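Local coordinates for uncharacterized protein (Shewanella oneidensis, PDB 3E8P), which probably hydrolyses medium- and long-chain fatty acyl-CoA thioesters to free fatty acids and CoA, at residues 23-27 with 28-32. Numbering follows the deposited sequence.
Sequences VAEVF and DQHVP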
loop_
_atom_site.group_PDB
_atom_site.type_symbol
_atom_site.label_atom_id
_atom_site.label_comp_id
_atom_site.label_asym_id
_atom_site.label_seq_id
_atom_site.Cartn_x
_atom_site.Cartn_y
_atom_site.Cartn_z
ATOM N N VAL A 23 22.294 -14.931 -11.772
ATOM C CA VAL A 23 21.475 -14.309 -10.741
ATOM C C VAL A 23 20.747 -15.347 -9.891
ATOM O O VAL A 23 20.646 -15.199 -8.675
ATOM C CB VAL A 23 20.433 -13.353 -11.353
ATOM C CG1 VAL A 23 19.561 -12.768 -10.257
ATOM C CG2 VAL A 23 21.132 -12.242 -12.112
ATOM N N ALA A 24 20.242 -16.396 -10.536
ATOM C CA ALA A 24 19.530 -17.460 -9.831
ATOM C C ALA A 24 20.453 -18.138 -8.821
ATOM O O ALA A 24 20.034 -18.478 -7.715
ATOM C CB ALA A 24 18.997 -18.488 -10.829
ATOM N N GLU A 25 21.711 -18.318 -9.211
ATOM C CA GLU A 25 22.716 -18.954 -8.361
ATOM C C GLU A 25 23.012 -18.128 -7.112
ATOM O O GLU A 25 23.101 -18.667 -6.007
ATOM C CB GLU A 25 24.017 -19.154 -9.143
ATOM C CG GLU A 25 24.601 -20.563 -9.076
ATOM C CD GLU A 25 25.065 -20.972 -7.681
ATOM O OE1 GLU A 25 24.210 -21.307 -6.831
ATOM O OE2 GLU A 25 26.294 -20.961 -7.436
ATOM N N VAL A 26 23.175 -16.822 -7.290
ATOM C CA VAL A 26 23.462 -15.953 -6.158
ATOM C C VAL A 26 22.335 -15.987 -5.125
ATOM O O VAL A 26 22.588 -16.149 -3.936
ATOM C CB VAL A 26 23.680 -14.485 -6.605
ATOM C CG1 VAL A 26 24.002 -13.620 -5.399
ATOM C CG2 VAL A 26 24.810 -14.406 -7.620
ATOM N N PHE A 27 21.094 -15.843 -5.578
ATOM C CA PHE A 27 19.953 -15.850 -4.667
ATOM C C PHE A 27 19.688 -17.194 -4.008
ATOM O O PHE A 27 19.203 -17.241 -2.878
ATOM C CB PHE A 27 18.683 -15.393 -5.384
ATOM C CG PHE A 27 18.568 -13.902 -5.531
ATOM C CD1 PHE A 27 19.480 -13.186 -6.306
ATOM C CD2 PHE A 27 17.537 -13.208 -4.897
ATOM C CE1 PHE A 27 19.365 -11.802 -6.448
ATOM C CE2 PHE A 27 17.412 -11.823 -5.034
ATOM C CZ PHE A 27 18.328 -11.122 -5.811
ATOM N N ASP A 28 20.011 -18.283 -4.699
ATOM C CA ASP A 28 19.771 -19.613 -4.148
ATOM C C ASP A 28 20.814 -20.117 -3.147
ATOM O O ASP A 28 20.488 -20.915 -2.267
ATOM C CB ASP A 28 19.627 -20.640 -5.278
ATOM C CG ASP A 28 19.192 -22.010 -4.772
ATOM O OD1 ASP A 28 18.023 -22.152 -4.351
ATOM O OD2 ASP A 28 20.021 -22.947 -4.781
ATOM N N GLN A 29 22.056 -19.650 -3.264
ATOM C CA GLN A 29 23.114 -20.111 -2.364
ATOM C C GLN A 29 23.949 -19.021 -1.701
ATOM O O GLN A 29 24.474 -19.221 -0.606
ATOM C CB GLN A 29 24.059 -21.066 -3.111
ATOM C CG GLN A 29 23.418 -22.378 -3.575
ATOM C CD GLN A 29 23.000 -23.280 -2.417
ATOM O OE1 GLN A 29 22.267 -24.255 -2.607
ATOM N NE2 GLN A 29 23.468 -22.960 -1.210
ATOM N N HIS A 30 24.078 -17.870 -2.348
ATOM C CA HIS A 30 24.901 -16.812 -1.784
ATOM C C HIS A 30 24.186 -15.657 -1.096
ATOM O O HIS A 30 24.655 -14.522 -1.117
ATOM C CB HIS A 30 25.858 -16.291 -2.857
ATOM C CG HIS A 30 26.770 -17.350 -3.393
ATOM N ND1 HIS A 30 26.363 -18.277 -4.328
ATOM C CD2 HIS A 30 28.041 -17.681 -3.063
ATOM C CE1 HIS A 30 27.341 -19.137 -4.548
ATOM N NE2 HIS A 30 28.370 -18.798 -3.793
ATOM N N VAL A 31 23.050 -15.953 -0.477
ATOM C CA VAL A 31 22.312 -14.942 0.258
ATOM C C VAL A 31 22.080 -15.521 1.643
ATOM O O VAL A 31 21.230 -16.386 1.831
ATOM C CB VAL A 31 20.952 -14.611 -0.399
ATOM C CG1 VAL A 31 20.207 -13.591 0.452
ATOM C CG2 VAL A 31 21.167 -14.045 -1.801
ATOM N N PRO A 32 22.855 -15.061 2.633
ATOM C CA PRO A 32 22.730 -15.544 4.010
ATOM C C PRO A 32 21.307 -15.695 4.552
ATOM O O PRO A 32 20.978 -16.724 5.133
ATOM C CB PRO A 32 23.559 -14.534 4.802
ATOM C CG PRO A 32 24.678 -14.241 3.855
ATOM C CD PRO A 32 23.958 -14.092 2.516
HETATM O O HOH W 1 21.160 -18.181 -0.779
#
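V26 and H30 meet where helix 14-29 ends, and V26 O bonds to H30 N at 2.8 Å, with an N-H...O angle of 131°. This bond closes a series of i to i+4 bonds in which D28 N reaches A24 O at 3.0 Å and Q29 N reaches E25 O at 3.1 Å. Beyond H30, which already leaves helical backbone angles, V31 N lies 3.5 Å from V26 O, but its N-H is not directed at that oxygen; V31 N instead donates to a water, 2.9 Å away. That water donates to F27 O, which also bonds to H34 ND1, so the break between helix 14-29 and helix 32-37 is bridged by solvent and side chain. In this hot-dog fold the helix end packs on the central helix 70-90, F27 touching V79 and L83. D28 turns CG anti to its own N (chi1 -172°), and OD1 accepts from I41 N, tying the helix to strand 40-44, outermost of the sheet within this chain. With CG2 set beside its backbone N, V31 brings that methyl to 3.6 Å from F27 CA. On the exposed side, E25 OE2 sits at the H30 ring edge, 3.6 Å from CE1, the carboxylate turned 72° from the ring plane.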